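Local coordinates for abietadiene synthase, chloroplastic (Abies grandis, PDB 3S9V), which is a chloroplastic terpene synthase, a predominantly alpha-helical enzyme whose chain includes an N-terminal terpene synthase domain and a metal-binding terpene synthase domain, at residues R669-M674 against E729-F734; R591-G595 against L650-L656; R104-L109 against F131-Q135. Residues are numbered along the deposited sequence.

Contacts 1 and 2 belong to the helical bundle near the C-terminal end, with centres about 24 Å apart; contact 3 lies on the opposite side of the chain's centre, its centre about 59 Å from that of contact 1 and 68 Å from that of contact 2. Helices 641-648 and 741-757 tie the first two together: the loop of contact 2 follows helix 641-648, which packs on contact 1, and helix 741-757 touches both. All touching residues of contact 3 are buried, and no hydrogen bond crosses it. Contact 1, partly buried, adds a salt bridge to its apolar packing, whereas contact 2, also partly exposed, joins a helix end to a loop through hydrogen bonds.

Contact 1 (R669-M674 against E729-F734)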
loop_
_atom_site.group_PDB
_atom_site.type_symbol
_atom_site.label_atom_id
_atom_site.label_comp_id
_atom_site.label_asym_id
_atom_site.label_seq_id
_atom_site.Cartn_x
_atom_site.Cartn_y
_atom_site.Cartn_z
ATOM N N ARG A 669 6.041 19.091 -19.290
ATOM C CA ARG A 669 6.692 19.139 -17.985
ATOM C C ARG A 669 6.809 17.719 -17.441
ATOM O O ARG A 669 7.790 17.373 -16.790
ATOM C CB ARG A 669 5.862 19.998 -17.027
ATOM C CG ARG A 669 6.376 20.065 -15.601
ATOM C CD ARG A 669 7.722 20.787 -15.512
ATOM N NE ARG A 669 8.149 20.971 -14.125
ATOM C CZ ARG A 669 9.361 21.388 -13.762
ATOM N NH1 ARG A 669 10.273 21.668 -14.679
ATOM N NH2 ARG A 669 9.669 21.511 -12.478
ATOM N N PHE A 670 5.803 16.900 -17.729
ATOM C CA PHE A 670 5.743 15.514 -17.267
ATOM C C PHE A 670 6.973 14.713 -17.697
ATOM O O PHE A 670 7.699 14.178 -16.856
ATOM C CB PHE A 670 4.454 14.870 -17.797
ATOM C CG PHE A 670 4.088 13.568 -17.133
ATOM C CD1 PHE A 670 4.537 13.263 -15.857
ATOM C CD2 PHE A 670 3.259 12.655 -17.786
ATOM C CE1 PHE A 670 4.170 12.070 -15.235
ATOM C CE2 PHE A 670 2.887 11.464 -17.174
ATOM C CZ PHE A 670 3.345 11.170 -15.892
ATOM N N LEU A 671 7.221 14.648 -19.001
ATOM C CA LEU A 671 8.370 13.911 -19.516
ATOM C C LEU A 671 9.694 14.547 -19.068
ATOM O O LEU A 671 10.670 13.846 -18.820
ATOM C CB LEU A 671 8.327 13.863 -21.044
ATOM C CG LEU A 671 9.200 12.782 -21.696
ATOM C CD1 LEU A 671 8.454 11.446 -21.644
ATOM C CD2 LEU A 671 9.505 13.149 -23.143
ATOM N N GLN A 672 9.722 15.871 -18.976
ATOM C CA GLN A 672 10.925 16.578 -18.558
ATOM C C GLN A 672 11.327 16.209 -17.134
ATOM O O GLN A 672 12.507 15.993 -16.851
ATOM C CB GLN A 672 10.717 18.096 -18.679
ATOM C CG GLN A 672 10.466 18.554 -20.115
ATOM C CD GLN A 672 10.133 20.034 -20.239
ATOM O OE1 GLN A 672 9.600 20.643 -19.314
ATOM N NE2 GLN A 672 10.426 20.612 -21.401
ATOM N N LEU A 673 10.345 16.120 -16.243
ATOM C CA LEU A 673 10.607 15.764 -14.855
ATOM C C LEU A 673 11.133 14.335 -14.731
ATOM O O LEU A 673 11.990 14.045 -13.893
ATOM C CB LEU A 673 9.335 15.926 -14.024
ATOM C CG LEU A 673 9.005 17.351 -13.568
ATOM C CD1 LEU A 673 7.604 17.385 -12.986
ATOM C CD2 LEU A 673 10.016 17.806 -12.538
ATOM N N MET A 674 10.603 13.448 -15.564
ATOM C CA MET A 674 11.010 12.051 -15.569
ATOM C C MET A 674 12.486 12.014 -15.905
ATOM O O MET A 674 13.281 11.378 -15.212
ATOM C CB MET A 674 10.215 11.264 -16.626
ATOM C CG MET A 674 10.733 9.850 -16.880
ATOM S SD MET A 674 10.131 9.134 -18.443
ATOM C CE MET A 674 11.097 10.102 -19.574
ATOM N N GLU A 729 6.879 16.782 -7.547
ATOM C CA GLU A 729 6.151 17.419 -8.632
ATOM C C GLU A 729 5.693 16.341 -9.617
ATOM O O GLU A 729 4.604 16.429 -10.196
ATOM C CB GLU A 729 7.027 18.461 -9.352
ATOM C CG GLU A 729 6.271 19.165 -10.486
ATOM C CD GLU A 729 6.977 20.390 -11.068
ATOM O OE1 GLU A 729 6.491 20.900 -12.106
ATOM O OE2 GLU A 729 7.995 20.847 -10.498
ATOM N N LEU A 730 6.524 15.316 -9.795
ATOM C CA LEU A 730 6.197 14.212 -10.701
ATOM C C LEU A 730 4.969 13.449 -10.191
ATOM O O LEU A 730 4.168 12.955 -10.989
ATOM C CB LEU A 730 7.395 13.263 -10.836
ATOM C CG LEU A 730 7.254 12.150 -11.870
ATOM C CD1 LEU A 730 7.018 12.768 -13.248
ATOM C CD2 LEU A 730 8.503 11.294 -11.878
ATOM N N ASN A 731 4.811 13.350 -8.870
ATOM C CA ASN A 731 3.640 12.671 -8.324
ATOM C C ASN A 731 2.387 13.412 -8.765
ATOM O O ASN A 731 1.434 12.810 -9.261
ATOM C CB ASN A 731 3.635 12.660 -6.790
ATOM C CG ASN A 731 4.543 11.613 -6.201
ATOM O OD1 ASN A 731 4.737 10.538 -6.777
ATOM N ND2 ASN A 731 5.085 11.907 -5.022
ATOM N N ARG A 732 2.392 14.730 -8.577
ATOM C CA ARG A 732 1.228 15.522 -8.928
ATOM C C ARG A 732 0.886 15.371 -10.392
ATOM O O ARG A 732 -0.286 15.311 -10.747
ATOM C CB ARG A 732 1.436 17.002 -8.592
ATOM C CG ARG A 732 0.146 17.823 -8.686
ATOM C CD ARG A 732 0.344 19.241 -8.178
ATOM N NE ARG A 732 1.452 19.910 -8.852
ATOM C CZ ARG A 732 1.942 21.095 -8.499
ATOM N NH1 ARG A 732 2.956 21.621 -9.173
ATOM N NH2 ARG A 732 1.422 21.754 -7.474
ATOM N N GLU A 733 1.904 15.311 -11.245
ATOM C CA GLU A 733 1.655 15.150 -12.675
ATOM C C GLU A 733 1.021 13.785 -12.930
ATOM O O GLU A 733 -0.009 13.684 -13.594
ATOM C CB GLU A 733 2.955 15.265 -13.473
ATOM C CG GLU A 733 3.670 16.590 -13.332
ATOM C CD GLU A 733 2.866 17.748 -13.869
ATOM O OE1 GLU A 733 2.465 17.694 -15.053
ATOM O OE2 GLU A 733 2.641 18.713 -13.109
ATOM N N PHE A 734 1.642 12.742 -12.386
ATOM C CA PHE A 734 1.162 11.378 -12.544
ATOM C C PHE A 734 -0.280 11.234 -12.096
ATOM O O PHE A 734 -1.069 10.519 -12.712
ATOM C CB PHE A 734 2.042 10.420 -11.736
ATOM C CG PHE A 734 1.536 8.999 -11.710
ATOM C CD1 PHE A 734 1.523 8.224 -12.869
ATOM C CD2 PHE A 734 1.082 8.432 -10.523
ATOM C CE1 PHE A 734 1.066 6.901 -12.847
ATOM C CE2 PHE A 734 0.622 7.108 -10.487
ATOM C CZ PHE A 734 0.615 6.342 -11.648
HETATM O O HOH W 1 3.416 18.073 -18.159
#
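This is an antiparallel helix pair within the all-helical bundle of a class I terpene synthase fold. The short axes of 669-674, at the start of helix 669-693, and of 729-734, on helix 712-736, approach to 9.8 Å with 141° between their directions. Phe670 faces Glu733 and Leu673 faces Leu730, with CA-CA distances of 6.2 and 6.3 Å, so a step of three residues forward on one helix matches three residues back on the other, as an antiparallel pair requires.

Phe670 fills the space between the helices. Its CA-to-CB bond points sideways, yet the t rotamer of chi1 carries the ring across: Phe670 CE1 lies 3.5 Å from Leu730 CD1, which sits at the ring edge, and Phe670 CD1 lies 3.5 Å from Glu733 CB. Leu730 uses the same methyl to touch Leu673, CD1 to CB at 4.0 Å, so Leu730 CD1 lies between Phe670 and Leu673 of the facing helix. Beyond the pair, helix 741-757 closes the apolar layer, Val747 meeting Phe670 and both Phe748 and Ala751 meeting Leu730.

Glu729 marks the polar side. Its methylene chain packs on Leu673, with Glu729 CG 3.3 Å from Leu673 CD1. Its carboxylate forms a two-pronged salt bridge with the exposed Arg669: Arg669 NE to Glu729 OE1 at 2.6 Å and Arg669 NH2 to Glu729 OE2 at 2.7 Å. Glu733, whose OE1 is also held by Asn737, adds a link through solvent. Water 1 accepts from Phe670 N at 2.7 Å, in the first turn of its helix, and donates to Glu733 OE1 at 3.3 Å.

Contact 2 (R591-G595 against L650-L656); sequences RERQG and LFTGEVL
Segment 591-595 is the C-terminal end of helix 570-594: residues 591-594 are helical and Gly595 leaves with phi/psi of 75/15°. Segment 650-656 is an irregular loop between helices 641-648 and 658-661 of the terpene synthase helical bundle, turning at Gly653 (120/-7°), and Glu654, Val655 and Leu656 are extended. The closest CA pair is Gln594 and Val655, 5.1 Å apart. Both direct hydrogen bonds between the helix terminus and the interhelical loop come from one side-chain amide. Gln594 (chi1 and chi2 both m) reaches both ends of the loop: NE2 donates to Leu650 O at 2.8 Å, and OE1 accepts from Leu656 N at 2.8 Å. Arg593 (m, t, p) lies along the loop, its CD 3.7 Å from Phe651 CD2 and its NH1 3.9 Å from Gly653 CA. Water 2 joins Arg593 NE (3.3 Å), Leu650 O (2.8 Å) and Gly653 N (3.1 Å). Water 3 donates to Gln594 OE1 at 2.8 Å and to Leu656 O at 3.1 Å.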
loop_
_atom_site.group_PDB
_atom_site.type_symbol
_atom_site.label_atom_id
_atom_site.label_comp_id
_atom_site.label_asym_id
_atom_site.label_seq_id
_atom_site.Cartn_x
_atom_site.Cartn_y
_atom_site.Cartn_z
ATOM N N ARG A 591 3.714 1.755 -38.019
ATOM C CA ARG A 591 2.856 2.350 -39.038
ATOM C C ARG A 591 1.516 1.608 -39.104
ATOM O O ARG A 591 0.465 2.209 -39.328
ATOM C CB ARG A 591 3.539 2.303 -40.408
ATOM C CG ARG A 591 2.648 2.788 -41.534
ATOM C CD ARG A 591 3.386 2.893 -42.867
ATOM N NE ARG A 591 3.944 1.625 -43.342
ATOM C CZ ARG A 591 5.195 1.225 -43.131
ATOM N NH1 ARG A 591 5.607 0.056 -43.607
ATOM N NH2 ARG A 591 6.042 1.993 -42.454
ATOM N N GLU A 592 1.562 0.299 -38.896
ATOM C CA GLU A 592 0.353 -0.510 -38.944
ATOM C C GLU A 592 -0.548 -0.326 -37.724
ATOM O O GLU A 592 -1.770 -0.429 -37.832
ATOM C CB GLU A 592 0.738 -1.980 -39.107
ATOM C CG GLU A 592 1.552 -2.223 -40.369
ATOM C CD GLU A 592 2.223 -3.579 -40.394
ATOM O OE1 GLU A 592 3.040 -3.813 -41.314
ATOM O OE2 GLU A 592 1.937 -4.407 -39.500
ATOM N N ARG A 593 0.050 -0.042 -36.570
ATOM C CA ARG A 593 -0.721 0.147 -35.342
ATOM C C ARG A 593 -1.152 1.599 -35.141
ATOM O O ARG A 593 -1.986 1.889 -34.288
ATOM C CB ARG A 593 0.095 -0.334 -34.133
ATOM C CG ARG A 593 0.575 -1.775 -34.269
ATOM C CD ARG A 593 1.387 -2.255 -33.074
ATOM N NE ARG A 593 0.595 -2.308 -31.848
ATOM C CZ ARG A 593 0.642 -3.309 -30.972
ATOM N NH1 ARG A 593 -0.110 -3.277 -29.878
ATOM N NH2 ARG A 593 1.433 -4.351 -31.195
ATOM N N GLN A 594 -0.596 2.507 -35.937
ATOM C CA GLN A 594 -0.927 3.921 -35.824
ATOM C C GLN A 594 -1.761 4.458 -36.983
ATOM O O GLN A 594 -2.317 5.550 -36.899
ATOM C CB GLN A 594 0.352 4.753 -35.702
ATOM C CG GLN A 594 1.089 4.575 -34.389
ATOM C CD GLN A 594 0.198 4.838 -33.191
ATOM O OE1 GLN A 594 -0.578 5.796 -33.178
ATOM N NE2 GLN A 594 0.311 3.993 -32.176
ATOM N N GLY A 595 -1.837 3.700 -38.068
ATOM C CA GLY A 595 -2.621 4.146 -39.204
ATOM C C GLY A 595 -1.961 5.241 -40.019
ATOM O O GLY A 595 -2.616 5.894 -40.830
ATOM N N LEU A 650 4.025 4.158 -28.980
ATOM C CA LEU A 650 3.373 3.859 -30.252
ATOM C C LEU A 650 2.790 2.451 -30.225
ATOM O O LEU A 650 2.020 2.079 -31.102
ATOM C CB LEU A 650 4.382 3.925 -31.402
ATOM C CG LEU A 650 4.816 5.251 -32.023
ATOM C CD1 LEU A 650 4.952 6.319 -30.972
ATOM C CD2 LEU A 650 6.132 5.018 -32.751
ATOM N N PHE A 651 3.151 1.670 -29.212
ATOM C CA PHE A 651 2.693 0.287 -29.145
ATOM C C PHE A 651 1.861 -0.126 -27.934
ATOM O O PHE A 651 1.979 -1.251 -27.453
ATOM C CB PHE A 651 3.906 -0.641 -29.281
ATOM C CG PHE A 651 4.725 -0.378 -30.514
ATOM C CD1 PHE A 651 5.611 0.695 -30.563
ATOM C CD2 PHE A 651 4.581 -1.183 -31.644
ATOM C CE1 PHE A 651 6.341 0.966 -31.718
ATOM C CE2 PHE A 651 5.304 -0.923 -32.804
ATOM C CZ PHE A 651 6.187 0.154 -32.845
ATOM N N THR A 652 0.995 0.766 -27.470
ATOM C CA THR A 652 0.145 0.485 -26.312
ATOM C C THR A 652 -1.113 -0.315 -26.661
ATOM O O THR A 652 -1.672 -1.015 -25.817
ATOM C CB THR A 652 -0.297 1.787 -25.642
ATOM O OG1 THR A 652 -1.012 2.582 -26.594
ATOM C CG2 THR A 652 0.921 2.572 -25.139
ATOM N N GLY A 653 -1.555 -0.209 -27.910
ATOM C CA GLY A 653 -2.747 -0.923 -28.324
ATOM C C GLY A 653 -3.812 0.042 -28.798
ATOM O O GLY A 653 -4.854 -0.370 -29.304
ATOM N N GLU A 654 -3.543 1.334 -28.625
ATOM C CA GLU A 654 -4.459 2.387 -29.047
ATOM C C GLU A 654 -3.703 3.420 -29.869
ATOM O O GLU A 654 -2.524 3.669 -29.630
ATOM C CB GLU A 654 -5.084 3.078 -27.836
ATOM C CG GLU A 654 -5.996 2.185 -27.016
ATOM C CD GLU A 654 -7.082 1.534 -27.856
ATOM O OE1 GLU A 654 -7.760 2.258 -28.619
ATOM O OE2 GLU A 654 -7.260 0.301 -27.747
ATOM N N VAL A 655 -4.383 4.016 -30.840
ATOM C CA VAL A 655 -3.762 5.028 -31.680
ATOM C C VAL A 655 -3.304 6.199 -30.809
ATOM O O VAL A 655 -4.060 6.689 -29.970
ATOM C CB VAL A 655 -4.755 5.545 -32.748
ATOM C CG1 VAL A 655 -4.144 6.699 -33.521
ATOM C CG2 VAL A 655 -5.123 4.414 -33.702
ATOM N N LEU A 656 -2.061 6.631 -30.999
ATOM C CA LEU A 656 -1.520 7.752 -30.238
ATOM C C LEU A 656 -1.866 9.039 -30.964
ATOM O O LEU A 656 -1.217 9.397 -31.947
ATOM C CB LEU A 656 0.001 7.640 -30.111
ATOM C CG LEU A 656 0.702 8.816 -29.412
ATOM C CD1 LEU A 656 0.170 8.961 -27.990
ATOM C CD2 LEU A 656 2.211 8.590 -29.405
HETATM O O HOH W 2 -0.246 0.596 -30.587
HETATM O O HOH W 3 -0.806 8.064 -34.766
#

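Contact 3 (R104-L109 against F131-Q135)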
loop_
_atom_site.group_PDB
_atom_site.type_symbol
_atom_site.label_atom_id
_atom_site.label_comp_id
_atom_site.label_asym_id
_atom_site.label_seq_id
_atom_site.Cartn_x
_atom_site.Cartn_y
_atom_site.Cartn_z
ATOM N N ARG A 104 -11.821 -15.752 25.037
ATOM C CA ARG A 104 -12.666 -16.797 25.605
ATOM C C ARG A 104 -13.174 -16.525 27.019
ATOM O O ARG A 104 -14.361 -16.706 27.286
ATOM C CB ARG A 104 -11.941 -18.147 25.572
ATOM C CG ARG A 104 -11.588 -18.634 24.168
ATOM C CD ARG A 104 -12.822 -18.692 23.266
ATOM N NE ARG A 104 -12.470 -19.115 21.915
ATOM C CZ ARG A 104 -12.070 -20.344 21.597
ATOM N NH1 ARG A 104 -11.977 -21.283 22.531
ATOM N NH2 ARG A 104 -11.746 -20.634 20.345
ATOM N N ILE A 105 -12.303 -16.096 27.930
ATOM C CA ILE A 105 -12.765 -15.825 29.291
ATOM C C ILE A 105 -13.673 -14.605 29.351
ATOM O O ILE A 105 -14.546 -14.525 30.212
ATOM C CB ILE A 105 -11.598 -15.611 30.288
ATOM C CG1 ILE A 105 -10.710 -14.458 29.828
ATOM C CG2 ILE A 105 -10.801 -16.887 30.428
ATOM C CD1 ILE A 105 -9.632 -14.101 30.822
ATOM N N LEU A 106 -13.466 -13.654 28.440
ATOM C CA LEU A 106 -14.295 -12.450 28.386
ATOM C C LEU A 106 -15.701 -12.843 27.952
ATOM O O LEU A 106 -16.686 -12.502 28.604
ATOM C CB LEU A 106 -13.728 -11.447 27.377
ATOM C CG LEU A 106 -14.570 -10.190 27.144
ATOM C CD1 LEU A 106 -14.418 -9.275 28.345
ATOM C CD2 LEU A 106 -14.120 -9.467 25.876
ATOM N N ALA A 107 -15.782 -13.573 26.847
ATOM C CA ALA A 107 -17.068 -14.011 26.321
ATOM C C ALA A 107 -17.794 -14.980 27.255
ATOM O O ALA A 107 -19.010 -14.884 27.422
ATOM C CB ALA A 107 -16.880 -14.661 24.943
ATOM N N THR A 108 -17.058 -15.910 27.857
ATOM C CA THR A 108 -17.677 -16.892 28.745
ATOM C C THR A 108 -18.280 -16.209 29.965
ATOM O O THR A 108 -19.423 -16.464 30.335
ATOM C CB THR A 108 -16.661 -17.970 29.213
ATOM O OG1 THR A 108 -16.039 -18.582 28.073
ATOM C CG2 THR A 108 -17.376 -19.051 30.011
ATOM N N LEU A 109 -17.512 -15.328 30.593
ATOM C CA LEU A 109 -18.016 -14.626 31.762
ATOM C C LEU A 109 -19.287 -13.870 31.369
ATOM O O LEU A 109 -20.312 -13.980 32.037
ATOM C CB LEU A 109 -16.955 -13.656 32.288
ATOM C CG LEU A 109 -17.335 -12.849 33.527
ATOM C CD1 LEU A 109 -17.804 -13.787 34.629
ATOM C CD2 LEU A 109 -16.143 -12.034 33.988
ATOM N N PHE A 131 -15.007 -24.060 32.423
ATOM C CA PHE A 131 -14.005 -23.580 31.479
ATOM C C PHE A 131 -13.318 -22.355 32.054
ATOM O O PHE A 131 -12.095 -22.271 32.071
ATOM C CB PHE A 131 -14.614 -23.180 30.139
ATOM C CG PHE A 131 -13.638 -22.461 29.251
ATOM C CD1 PHE A 131 -12.720 -23.174 28.488
ATOM C CD2 PHE A 131 -13.573 -21.070 29.246
ATOM C CE1 PHE A 131 -11.752 -22.516 27.743
ATOM C CE2 PHE A 131 -12.607 -20.405 28.504
ATOM C CZ PHE A 131 -11.695 -21.127 27.751
ATOM N N PHE A 132 -14.115 -21.402 32.521
ATOM C CA PHE A 132 -13.570 -20.175 33.083
ATOM C C PHE A 132 -12.581 -20.467 34.204
ATOM O O PHE A 132 -11.534 -19.830 34.289
ATOM C CB PHE A 132 -14.701 -19.277 33.595
ATOM C CG PHE A 132 -14.220 -18.009 34.257
ATOM C CD1 PHE A 132 -13.734 -18.025 35.560
ATOM C CD2 PHE A 132 -14.247 -16.801 33.575
ATOM C CE1 PHE A 132 -13.284 -16.857 36.169
ATOM C CE2 PHE A 132 -13.798 -15.631 34.173
ATOM C CZ PHE A 132 -13.317 -15.657 35.469
ATOM N N ARG A 133 -12.914 -21.427 35.061
ATOM C CA ARG A 133 -12.038 -21.789 36.170
ATOM C C ARG A 133 -10.738 -22.435 35.684
ATOM O O ARG A 133 -9.658 -22.126 36.188
ATOM C CB ARG A 133 -12.763 -22.733 37.145
ATOM C CG ARG A 133 -11.849 -23.364 38.191
ATOM C CD ARG A 133 -12.635 -23.897 39.384
ATOM N NE ARG A 133 -13.740 -24.750 38.973
ATOM C CZ ARG A 133 -15.021 -24.443 39.133
ATOM N NH1 ARG A 133 -15.371 -23.294 39.705
ATOM N NH2 ARG A 133 -15.955 -25.286 38.714
ATOM N N THR A 134 -10.832 -23.320 34.700
ATOM C CA THR A 134 -9.631 -23.967 34.196
ATOM C C THR A 134 -8.752 -22.968 33.456
ATOM O O THR A 134 -7.534 -22.950 33.621
ATOM C CB THR A 134 -9.964 -25.120 33.243
ATOM O OG1 THR A 134 -10.861 -26.032 33.888
ATOM C CG2 THR A 134 -8.691 -25.860 32.854
ATOM N N GLN A 135 -9.378 -22.127 32.645
ATOM C CA GLN A 135 -8.647 -21.128 31.880
ATOM C C GLN A 135 -8.104 -20.004 32.768
ATOM O O GLN A 135 -7.035 -19.457 32.498
ATOM C CB GLN A 135 -9.549 -20.537 30.796
ATOM C CG GLN A 135 -8.838 -19.539 29.907
ATOM C CD GLN A 135 -7.673 -20.166 29.177
ATOM O OE1 GLN A 135 -7.859 -21.048 28.334
ATOM N NE2 GLN A 135 -6.460 -19.725 29.504
#
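Phe132 lays its ring alongside Ile105 and Leu109, one turn apart on the facing helix: its CD2 is 4.4 Å from Ile105 CB, and its CE2 is 4.2 Å from Leu109 CB. The Ile105 carbonyl O meets the ring edge, 4.1 Å from Phe132 CD2. The t rotamer of chi1 brings the ring in, although the CA-to-CB bond itself points sideways.

Phe131 works on another flank. Its CZ lies 3.7 Å from Arg104 CB and its CD2 lies 3.7 Å from Thr108 OG1, so the ring spans one turn of 104-109. Ile105 sits between these two aromatics and also meets the aliphatic part of Gln135, CG2 to CG at 3.3 Å. No hydrogen bond links the segments. Thr108 instead turns its hydroxyl to its own helix, OG1 donating to Arg104 O at 2.6 Å, and also bonds Trp93 N; the Arg104 guanidinium binds Glu95 O.

The axes come within 9.9 Å at 152°, and Ile105 and Phe132 have the nearest CA atoms, 5.8 Å apart. Helices 101-117 and 122-136 thus form an antiparallel alpha-hairpin, in a region consistent with the gamma domain of diterpene synthases. Helix 151-164 completes the apolar cluster, with Phe155 against Ile105, Leu109 and Phe132, while helix 56-62 lies against the other side of helix 101-117, with Tyr57 against Leu106.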